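Local coordinates for protein receptor-type adenylate cyclase gresag 4.3 (Trypanosoma brucei, PDB 1FX4) that converts ATP to 3',5'-cyclic AMP and diphosphate with the help of magnesium, through the class III cyclase catalytic domain of a receptor-type membrane protein, at residues F17-S22 / V60-M65; R43-L48 / L83-L88; R127-L132 / R222-L227. All coordinates share one frame; numbering follows the deposited sequence.

Contact 1. Residues F17-S22 / V60-M65; sequences FTDIES and VGDSFM. With MG (magnesium ion), chain B.
Asp19 and Asp62 meet at a magnesium ion, each giving one carboxylate oxygen: Asp19 OD1 lies 2.3 Å from the metal and Asp62 OD1 2.4 Å. Three waters are the other ligands, and two of them donate to backbone carbonyls, of Ile20 and of Val60, while the third donates to Asp19 OD2. As ligands of one ion, Asp19 OD1 and Asp62 OD1 lie 2.8 Å apart, and the metal's charge probably offsets the repulsion between them; the carboxylate planes are 59° apart. The CB of Asp62 rests on Ile20 CD1 at 3.5 Å. Beyond the metal site, the two strands pair antiparallel, joined by Thr18 N to Phe64 O at 3.0 Å. Phe64 N divides itself between Thr18 O and Thr18 OG1, in two longer, bent bonds, and a water links that hydroxyl to Asp62 O. Further along, Met65, extended throughout, lays CG over one face of the Phe17 ring, 3.9 Å from its centroid, with SD obliquely beside it in a Met-aromatic contact. A type II' turn from Val60 to Ser63 carries Asp62 to the ion. One aspartate near the end of a strand and one in the hairpin turn that leads into the neighbouring strand form the metal site characteristic of class III nucleotidyl cyclases.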
loop_
_atom_site.group_PDB
_atom_site.type_symbol
_atom_site.label_atom_id
_atom_site.label_comp_id
_atom_site.label_asym_id
_atom_site.label_seq_id
_atom_site.Cartn_x
_atom_site.Cartn_y
_atom_site.Cartn_z
ATOM N N PHE A 17 -10.987 -5.701 5.708
ATOM C CA PHE A 17 -9.708 -5.591 5.026
ATOM C C PHE A 17 -9.530 -6.869 4.214
ATOM O O PHE A 17 -9.859 -7.954 4.680
ATOM C CB PHE A 17 -8.534 -5.430 6.009
ATOM C CG PHE A 17 -8.297 -4.008 6.438
ATOM C CD1 PHE A 17 -8.981 -3.481 7.517
ATOM C CD2 PHE A 17 -7.383 -3.204 5.764
ATOM C CE1 PHE A 17 -8.753 -2.168 7.928
ATOM C CE2 PHE A 17 -7.152 -1.886 6.175
ATOM C CZ PHE A 17 -7.840 -1.377 7.258
ATOM N N THR A 18 -9.042 -6.733 2.987
ATOM C CA THR A 18 -8.804 -7.893 2.141
ATOM C C THR A 18 -7.423 -7.820 1.548
ATOM O O THR A 18 -6.851 -6.741 1.445
ATOM C CB THR A 18 -9.763 -7.951 0.939
ATOM O OG1 THR A 18 -9.399 -6.952 -0.030
ATOM C CG2 THR A 18 -11.213 -7.726 1.382
ATOM N N ASP A 19 -6.891 -8.970 1.165
ATOM C CA ASP A 19 -5.624 -8.991 0.476
ATOM C C ASP A 19 -5.541 -10.294 -0.284
ATOM O O ASP A 19 -6.168 -11.282 0.108
ATOM C CB ASP A 19 -4.446 -8.844 1.432
ATOM C CG ASP A 19 -3.248 -8.181 0.763
ATOM O OD1 ASP A 19 -3.253 -8.043 -0.473
ATOM O OD2 ASP A 19 -2.311 -7.775 1.472
ATOM N N ILE A 20 -4.799 -10.288 -1.384
ATOM C CA ILE A 20 -4.641 -11.489 -2.176
ATOM C C ILE A 20 -3.495 -12.283 -1.568
ATOM O O ILE A 20 -2.375 -11.769 -1.424
ATOM C CB ILE A 20 -4.319 -11.172 -3.636
ATOM C CG1 ILE A 20 -5.497 -10.432 -4.284
ATOM C CG2 ILE A 20 -4.052 -12.466 -4.405
ATOM C CD1 ILE A 20 -5.237 -10.100 -5.737
ATOM N N GLU A 21 -3.781 -13.520 -1.194
ATOM C CA GLU A 21 -2.746 -14.340 -0.607
ATOM C C GLU A 21 -1.665 -14.637 -1.633
ATOM O O GLU A 21 -1.955 -14.930 -2.797
ATOM C CB GLU A 21 -3.311 -15.651 -0.074
ATOM C CG GLU A 21 -2.253 -16.439 0.675
ATOM C CD GLU A 21 -2.760 -17.738 1.224
ATOM O OE1 GLU A 21 -2.882 -17.838 2.460
ATOM O OE2 GLU A 21 -3.030 -18.660 0.426
ATOM N N SER A 22 -0.414 -14.490 -1.204
ATOM C CA SER A 22 0.742 -14.775 -2.061
ATOM C C SER A 22 0.762 -14.014 -3.367
ATOM O O SER A 22 1.306 -14.515 -4.351
ATOM C CB SER A 22 0.785 -16.265 -2.399
ATOM O OG SER A 22 1.075 -17.014 -1.255
ATOM N N VAL A 60 -4.719 -0.516 -1.551
ATOM C CA VAL A 60 -3.262 -0.447 -1.352
ATOM C C VAL A 60 -2.750 -1.727 -1.991
ATOM O O VAL A 60 -2.881 -2.806 -1.417
ATOM C CB VAL A 60 -2.872 -0.423 0.136
ATOM C CG1 VAL A 60 -1.351 -0.285 0.282
ATOM C CG2 VAL A 60 -3.557 0.744 0.853
ATOM N N GLY A 61 -2.205 -1.601 -3.196
ATOM C CA GLY A 61 -1.738 -2.773 -3.918
ATOM C C GLY A 61 -3.013 -3.518 -4.255
ATOM O O GLY A 61 -3.975 -2.900 -4.725
ATOM N N ASP A 62 -3.076 -4.809 -3.955
ATOM C CA ASP A 62 -4.302 -5.543 -4.233
ATOM C C ASP A 62 -5.150 -5.687 -2.985
ATOM O O ASP A 62 -6.025 -6.551 -2.907
ATOM C CB ASP A 62 -4.003 -6.898 -4.860
ATOM C CG ASP A 62 -2.750 -7.528 -4.318
ATOM O OD1 ASP A 62 -2.506 -7.440 -3.098
ATOM O OD2 ASP A 62 -2.004 -8.115 -5.125
ATOM N N SER A 63 -4.869 -4.847 -1.998
ATOM C CA SER A 63 -5.601 -4.862 -0.746
ATOM C C SER A 63 -6.742 -3.849 -0.759
ATOM O O SER A 63 -6.582 -2.733 -1.262
ATOM C CB SER A 63 -4.662 -4.540 0.412
ATOM O OG SER A 63 -5.388 -4.385 1.613
ATOM N N PHE A 64 -7.896 -4.242 -0.228
ATOM C CA PHE A 64 -9.040 -3.334 -0.150
ATOM C C PHE A 64 -9.344 -3.031 1.306
ATOM O O PHE A 64 -9.167 -3.880 2.186
ATOM C CB PHE A 64 -10.313 -3.960 -0.754
ATOM C CG PHE A 64 -10.505 -3.674 -2.208
ATOM C CD1 PHE A 64 -9.920 -4.493 -3.167
ATOM C CD2 PHE A 64 -11.288 -2.600 -2.621
ATOM C CE1 PHE A 64 -10.112 -4.247 -4.531
ATOM C CE2 PHE A 64 -11.489 -2.346 -3.986
ATOM C CZ PHE A 64 -10.901 -3.169 -4.937
ATOM N N MET A 65 -9.764 -1.799 1.556
ATOM C CA MET A 65 -10.212 -1.407 2.878
ATOM C C MET A 65 -11.638 -0.947 2.593
ATOM O O MET A 65 -11.861 -0.032 1.783
ATOM C CB MET A 65 -9.407 -0.248 3.434
ATOM C CG MET A 65 -9.880 0.151 4.824
ATOM S SD MET A 65 -8.941 1.528 5.477
ATOM C CE MET A 65 -9.904 1.896 6.967
HETATM MG MG MG B . -1.208 -7.233 -1.116
HETATM O O HOH W 1 -7.756 -8.190 -1.789
HETATM O O HOH W 2 0.283 -7.466 0.813
HETATM O O HOH W 3 -1.044 -9.670 -0.872
HETATM O O HOH W 4 -1.368 -4.885 -0.285
#

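Contact 2. Residues R43-L48 / L83-L88; sequences RLIRSL and LCFLRL. Unlike the reference sequence in segment 83-88: Cys84 (reference Arg).
Leu44 sets its CD1 over one face of the Phe85 ring, 3.9 Å from the centroid and 19° off the ring normal, a CH-pi contact shifted toward the rim. Its other methyl, Leu44 CD2, meets Leu88 CD1 at 3.9 Å, so one leucine fork touches both the aromatic ring and the first residue past helix 71-87. Next comes Ile45, whose CG1 approaches Phe85 CE1 from the ring's edge at 3.9 Å. Phe85 has CG anti to its carbonyl carbon (chi1 -85°), which brings the ring across to helix 34-51, where Leu44 and Ile45 meet it at face and edge. One turn after Leu44, Leu48 brings CD2 to Cys84 SG at 4.3 Å, a looser touch. The helix segments run roughly antiparallel, at 144°, with their axes 10.8 Å apart at closest approach, a wide spacing bridged by large side chains. Ile45 also packs on Phe64 and Ile66 of strand 63-68, and Phe85 meets the rings of His41 and Trp90. No hydrogen bond joins the two segments: they are held by shape and dispersion between apolar groups, with the Phe85 ring, met at face and edge, as the main meeting place.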
loop_
_atom_site.group_PDB
_atom_site.type_symbol
_atom_site.label_atom_id
_atom_site.label_comp_id
_atom_site.label_asym_id
_atom_site.label_seq_id
_atom_site.Cartn_x
_atom_site.Cartn_y
_atom_site.Cartn_z
ATOM N N ARG A 43 -12.659 -5.640 -10.046
ATOM C CA ARG A 43 -14.017 -5.483 -10.572
ATOM C C ARG A 43 -15.027 -6.265 -9.740
ATOM O O ARG A 43 -16.106 -5.765 -9.444
ATOM C CB ARG A 43 -14.106 -5.934 -12.032
ATOM C CG ARG A 43 -13.694 -4.904 -13.036
ATOM C CD ARG A 43 -14.206 -5.280 -14.431
ATOM N NE ARG A 43 -14.037 -6.705 -14.717
ATOM C CZ ARG A 43 -12.903 -7.272 -15.127
ATOM N NH1 ARG A 43 -11.812 -6.542 -15.321
ATOM N NH2 ARG A 43 -12.860 -8.586 -15.311
ATOM N N LEU A 44 -14.688 -7.500 -9.373
ATOM C CA LEU A 44 -15.590 -8.327 -8.575
ATOM C C LEU A 44 -15.844 -7.681 -7.230
ATOM O O LEU A 44 -16.996 -7.550 -6.796
ATOM C CB LEU A 44 -15.026 -9.732 -8.349
ATOM C CG LEU A 44 -14.790 -10.618 -9.571
ATOM C CD1 LEU A 44 -14.179 -11.935 -9.105
ATOM C CD2 LEU A 44 -16.121 -10.868 -10.294
ATOM N N ILE A 45 -14.768 -7.271 -6.561
ATOM C CA ILE A 45 -14.929 -6.648 -5.259
ATOM C C ILE A 45 -15.719 -5.343 -5.306
ATOM O O ILE A 45 -16.559 -5.103 -4.456
ATOM C CB ILE A 45 -13.574 -6.477 -4.536
ATOM C CG1 ILE A 45 -13.017 -7.871 -4.226
ATOM C CG2 ILE A 45 -13.753 -5.641 -3.280
ATOM C CD1 ILE A 45 -11.580 -7.864 -3.643
ATOM N N ARG A 46 -15.465 -4.513 -6.307
ATOM C CA ARG A 46 -16.196 -3.254 -6.428
ATOM C C ARG A 46 -17.689 -3.464 -6.711
ATOM O O ARG A 46 -18.515 -2.675 -6.259
ATOM C CB ARG A 46 -15.540 -2.342 -7.460
ATOM C CG ARG A 46 -14.238 -1.776 -6.925
ATOM C CD ARG A 46 -13.452 -0.977 -7.936
ATOM N NE ARG A 46 -12.381 -0.273 -7.240
ATOM C CZ ARG A 46 -11.131 -0.143 -7.674
ATOM N NH1 ARG A 46 -10.756 -0.667 -8.832
ATOM N NH2 ARG A 46 -10.254 0.522 -6.930
ATOM N N SER A 47 -18.031 -4.548 -7.406
ATOM C CA SER A 47 -19.438 -4.867 -7.673
ATOM C C SER A 47 -20.114 -5.222 -6.356
ATOM O O SER A 47 -21.280 -4.900 -6.142
ATOM C CB SER A 47 -19.569 -6.061 -8.629
ATOM O OG SER A 47 -18.966 -5.781 -9.882
ATOM N N LEU A 48 -19.387 -5.936 -5.497
ATOM C CA LEU A 48 -19.904 -6.356 -4.198
ATOM C C LEU A 48 -20.062 -5.156 -3.274
ATOM O O LEU A 48 -21.048 -5.069 -2.523
ATOM C CB LEU A 48 -18.976 -7.395 -3.566
ATOM C CG LEU A 48 -19.002 -8.739 -4.292
ATOM C CD1 LEU A 48 -17.879 -9.634 -3.803
ATOM C CD2 LEU A 48 -20.353 -9.397 -4.062
ATOM N N LEU A 83 -17.407 -16.767 -2.497
ATOM C CA LEU A 83 -18.190 -17.539 -3.450
ATOM C C LEU A 83 -18.014 -17.069 -4.895
ATOM O O LEU A 83 -17.885 -17.888 -5.802
ATOM C CB LEU A 83 -19.667 -17.521 -3.048
ATOM C CG LEU A 83 -19.955 -18.308 -1.765
ATOM C CD1 LEU A 83 -21.320 -17.958 -1.213
ATOM C CD2 LEU A 83 -19.832 -19.820 -2.042
ATOM N N CYS A 84 -17.999 -15.754 -5.104
ATOM C CA CYS A 84 -17.839 -15.187 -6.438
ATOM C C CYS A 84 -16.482 -15.565 -7.015
ATOM O O CYS A 84 -16.384 -16.023 -8.145
ATOM C CB CYS A 84 -17.979 -13.658 -6.399
ATOM S SG CYS A 84 -19.725 -13.086 -6.174
ATOM N N PHE A 85 -15.436 -15.402 -6.217
ATOM C CA PHE A 85 -14.084 -15.746 -6.669
ATOM C C PHE A 85 -13.961 -17.239 -6.970
ATOM O O PHE A 85 -13.275 -17.639 -7.912
ATOM C CB PHE A 85 -13.061 -15.330 -5.608
ATOM C CG PHE A 85 -12.634 -13.895 -5.713
ATOM C CD1 PHE A 85 -13.534 -12.858 -5.491
ATOM C CD2 PHE A 85 -11.319 -13.576 -6.030
ATOM C CE1 PHE A 85 -13.133 -11.523 -5.599
ATOM C CE2 PHE A 85 -10.912 -12.239 -6.141
ATOM C CZ PHE A 85 -11.819 -11.217 -5.917
ATOM N N LEU A 86 -14.646 -18.068 -6.188
ATOM C CA LEU A 86 -14.608 -19.516 -6.399
ATOM C C LEU A 86 -15.323 -19.911 -7.692
ATOM O O LEU A 86 -14.846 -20.758 -8.444
ATOM C CB LEU A 86 -15.277 -20.257 -5.228
ATOM C CG LEU A 86 -15.590 -21.750 -5.436
ATOM C CD1 LEU A 86 -14.299 -22.544 -5.676
ATOM C CD2 LEU A 86 -16.335 -22.290 -4.243
ATOM N N ARG A 87 -16.459 -19.270 -7.949
ATOM C CA ARG A 87 -17.263 -19.592 -9.125
ATOM C C ARG A 87 -16.791 -19.008 -10.446
ATOM O O ARG A 87 -17.078 -19.570 -11.503
ATOM C CB ARG A 87 -18.735 -19.251 -8.857
ATOM C CG ARG A 87 -19.331 -20.110 -7.744
ATOM C CD ARG A 87 -20.731 -19.659 -7.314
ATOM N NE ARG A 87 -21.230 -20.480 -6.206
ATOM C CZ ARG A 87 -22.115 -20.078 -5.291
ATOM N NH1 ARG A 87 -22.626 -18.849 -5.335
ATOM N NH2 ARG A 87 -22.474 -20.903 -4.311
ATOM N N LEU A 88 -16.022 -17.920 -10.401
ATOM C CA LEU A 88 -15.533 -17.298 -11.624
ATOM C C LEU A 88 -14.580 -18.178 -12.431
ATOM O O LEU A 88 -13.775 -18.906 -11.855
ATOM C CB LEU A 88 -14.804 -15.997 -11.295
ATOM C CG LEU A 88 -14.492 -15.209 -12.567
ATOM C CD1 LEU A 88 -15.305 -13.923 -12.576
ATOM C CD2 LEU A 88 -13.006 -14.917 -12.677
#

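Contact 3. Residues R127-L132 / R222-L227; sequences RLWNGL and RNFAAL
Leu128 O is gripped by two nitrogens of Arg222, NE at 2.7 Å and NH2 at 2.9 Å. The guanidinium comes side-on and the oxygen lies in its plane; NE arrives nearly along the C=O axis, its N-H at 152° to the acceptor, while NH2 is tilted from the carbonyl plane with a more bent bond. The same group lies flat on the Trp129 indole, the planes 9° apart and the centres 4.2 Å from each other, a stack that is also a cation-pi interaction. The grip and the stack together set how the guanidinium is turned. The arginine chain, extended from CG to NE, runs across this face of the indole: Arg222 CD sits over the six-membered ring of Trp129, 3.9 Å from its centroid, and Arg222 CG passes 3.5 Å from Trp129 CZ2 near the rim. Aliphatic chain and charged end thus share one aromatic face. Around the edge of the indole, Asn223 O approaches CZ2 and Phe224 CE2 comes to 3.6 Å from Trp129 CH2, the two aromatic planes being steeply inclined at 81°. On the pyrrole side a water lying in the indole plane accepts from both Trp129 NE1 and Asn223 N, so it links the indole N-H to the backbone N-H of Asn223.

Outward, the remaining nitrogen of Arg222, NH1, bonds to Gln82 OE1 and Gly174 O, so all three nitrogens are engaged. Arg133 makes a cation-pi contact with Trp129, and the ring of Tyr125 meets the indole as well. The contact lies at the surface, away from the metal site. It ties the weakly bonded last turn of helix 122-128 and the residues after it, just ahead of strand 134-141, to the C-terminal loop that follows strand 211-216, with Gln82 of helix 71-87 bonded to the same arginine.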
loop_
_atom_site.group_PDB
_atom_site.type_symbol
_atom_site.label_atom_id
_atom_site.label_comp_id
_atom_site.label_asym_id
_atom_site.label_seq_id
_atom_site.Cartn_x
_atom_site.Cartn_y
_atom_site.Cartn_z
ATOM N N ARG A 127 -13.838 -28.048 -6.349
ATOM C CA ARG A 127 -15.162 -27.752 -5.845
ATOM C C ARG A 127 -15.007 -26.715 -4.717
ATOM O O ARG A 127 -15.952 -25.969 -4.422
ATOM C CB ARG A 127 -15.812 -29.049 -5.314
ATOM C CG ARG A 127 -17.332 -29.008 -5.259
ATOM C CD ARG A 127 -17.981 -28.741 -6.620
ATOM N NE ARG A 127 -19.436 -28.693 -6.505
ATOM C CZ ARG A 127 -20.195 -27.642 -6.818
ATOM N NH1 ARG A 127 -19.644 -26.522 -7.276
ATOM N NH2 ARG A 127 -21.519 -27.710 -6.667
ATOM N N LEU A 128 -13.781 -26.583 -4.200
ATOM C CA LEU A 128 -13.522 -25.676 -3.077
ATOM C C LEU A 128 -12.551 -24.530 -3.316
ATOM O O LEU A 128 -12.548 -23.531 -2.549
ATOM C CB LEU A 128 -12.953 -26.469 -1.896
ATOM C CG LEU A 128 -13.723 -27.680 -1.414
ATOM C CD1 LEU A 128 -12.899 -28.420 -0.365
ATOM C CD2 LEU A 128 -14.990 -27.163 -0.835
ATOM N N TRP A 129 -11.692 -24.681 -4.324
ATOM C CA TRP A 129 -10.687 -23.690 -4.619
ATOM C C TRP A 129 -10.606 -23.461 -6.108
ATOM O O TRP A 129 -10.546 -24.409 -6.880
ATOM C CB TRP A 129 -9.333 -24.203 -4.097
ATOM C CG TRP A 129 -9.346 -24.489 -2.628
ATOM C CD1 TRP A 129 -9.509 -25.708 -2.022
ATOM C CD2 TRP A 129 -9.188 -23.534 -1.575
ATOM N NE1 TRP A 129 -9.460 -25.565 -0.654
ATOM C CE2 TRP A 129 -9.263 -24.239 -0.351
ATOM C CE3 TRP A 129 -8.978 -22.140 -1.541
ATOM C CZ2 TRP A 129 -9.139 -23.600 0.898
ATOM C CZ3 TRP A 129 -8.854 -21.512 -0.301
ATOM C CH2 TRP A 129 -8.935 -22.241 0.899
ATOM N N ASN A 130 -10.452 -22.199 -6.485
ATOM C CA ASN A 130 -10.342 -21.815 -7.877
ATOM C C ASN A 130 -9.961 -20.340 -8.002
ATOM O O ASN A 130 -10.701 -19.465 -7.563
ATOM C CB ASN A 130 -11.679 -22.045 -8.596
ATOM C CG ASN A 130 -11.666 -21.550 -10.024
ATOM O OD1 ASN A 130 -10.701 -21.754 -10.761
ATOM N ND2 ASN A 130 -12.738 -20.882 -10.422
ATOM N N GLY A 131 -8.797 -20.078 -8.586
ATOM C CA GLY A 131 -8.353 -18.705 -8.797
ATOM C C GLY A 131 -7.675 -18.014 -7.633
ATOM O O GLY A 131 -7.147 -18.657 -6.737
ATOM N N LEU A 132 -7.677 -16.685 -7.664
ATOM C CA LEU A 132 -7.060 -15.890 -6.606
ATOM C C LEU A 132 -7.681 -16.154 -5.240
ATOM O O LEU A 132 -8.908 -16.247 -5.106
ATOM C CB LEU A 132 -7.151 -14.394 -6.936
ATOM C CG LEU A 132 -6.319 -13.916 -8.124
ATOM C CD1 LEU A 132 -6.581 -12.415 -8.375
ATOM C CD2 LEU A 132 -4.832 -14.174 -7.839
ATOM N N ARG A 222 -13.891 -25.961 3.173
ATOM C CA ARG A 222 -12.509 -25.490 3.106
ATOM C C ARG A 222 -11.742 -25.706 4.388
ATOM O O ARG A 222 -12.289 -25.576 5.479
ATOM C CB ARG A 222 -12.450 -23.994 2.795
ATOM C CG ARG A 222 -12.652 -23.652 1.339
ATOM C CD ARG A 222 -12.569 -22.148 1.107
ATOM N NE ARG A 222 -12.617 -21.919 -0.326
ATOM C CZ ARG A 222 -12.637 -20.738 -0.925
ATOM N NH1 ARG A 222 -12.613 -19.620 -0.211
ATOM N NH2 ARG A 222 -12.675 -20.698 -2.255
ATOM N N ASN A 223 -10.458 -26.018 4.236
ATOM C CA ASN A 223 -9.562 -26.161 5.372
ATOM C C ASN A 223 -8.510 -25.094 5.210
ATOM O O ASN A 223 -8.177 -24.701 4.088
ATOM C CB ASN A 223 -8.896 -27.525 5.407
ATOM C CG ASN A 223 -9.859 -28.591 5.677
ATOM O OD1 ASN A 223 -9.703 -29.709 5.226
ATOM N ND2 ASN A 223 -10.898 -28.258 6.405
ATOM N N PHE A 224 -7.984 -24.640 6.336
ATOM C CA PHE A 224 -6.991 -23.589 6.324
ATOM C C PHE A 224 -5.833 -23.954 7.212
ATOM O O PHE A 224 -5.937 -24.829 8.062
ATOM C CB PHE A 224 -7.613 -22.300 6.851
ATOM C CG PHE A 224 -8.838 -21.895 6.109
ATOM C CD1 PHE A 224 -10.097 -22.172 6.626
ATOM C CD2 PHE A 224 -8.732 -21.283 4.863
ATOM C CE1 PHE A 224 -11.246 -21.839 5.898
ATOM C CE2 PHE A 224 -9.863 -20.955 4.136
ATOM C CZ PHE A 224 -11.127 -21.238 4.663
ATOM N N ALA A 225 -4.722 -23.266 7.017
ATOM C CA ALA A 225 -3.561 -23.516 7.858
ATOM C C ALA A 225 -3.872 -22.845 9.192
ATOM O O ALA A 225 -4.983 -22.315 9.400
ATOM C CB ALA A 225 -2.320 -22.896 7.232
ATOM N N ALA A 226 -2.928 -22.919 10.123
ATOM C CA ALA A 226 -3.106 -22.257 11.407
ATOM C C ALA A 226 -3.141 -20.765 11.039
ATOM O O ALA A 226 -2.722 -20.391 9.942
ATOM C CB ALA A 226 -1.916 -22.552 12.312
ATOM N N LEU A 227 -3.671 -19.918 11.911
ATOM C CA LEU A 227 -3.717 -18.491 11.599
ATOM C C LEU A 227 -2.295 -17.943 11.435
ATOM O O LEU A 227 -1.366 -18.433 12.076
ATOM C CB LEU A 227 -4.479 -17.724 12.683
ATOM C CG LEU A 227 -5.968 -18.062 12.804
ATOM C CD1 LEU A 227 -6.630 -17.162 13.836
ATOM C CD2 LEU A 227 -6.654 -17.904 11.442
HETATM O O HOH W 5 -9.198 -27.227 1.842
#

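How the contacts relate
Contact 1 is the buried one, at the metal site within the main sheet; contact 2 is partly buried on the helices packed beside it, and contact 3 lies at the surface, though its tryptophan is buried. Strand 63-68 leads along the chain into helix 71-87, linking contacts 1 and 2, which also touch through Phe64 and Ile45. Contacts 2 and 3 meet where Leu86 O takes a probable hydrogen bond from Asn130 ND2, while Ile20 of contact 1 packs on Leu132 of contact 3. The chemistry shifts with place: metal ligation and strand pairing in the first, purely apolar helix packing in the second, and an arginine serving carbonyl and indole together in the third.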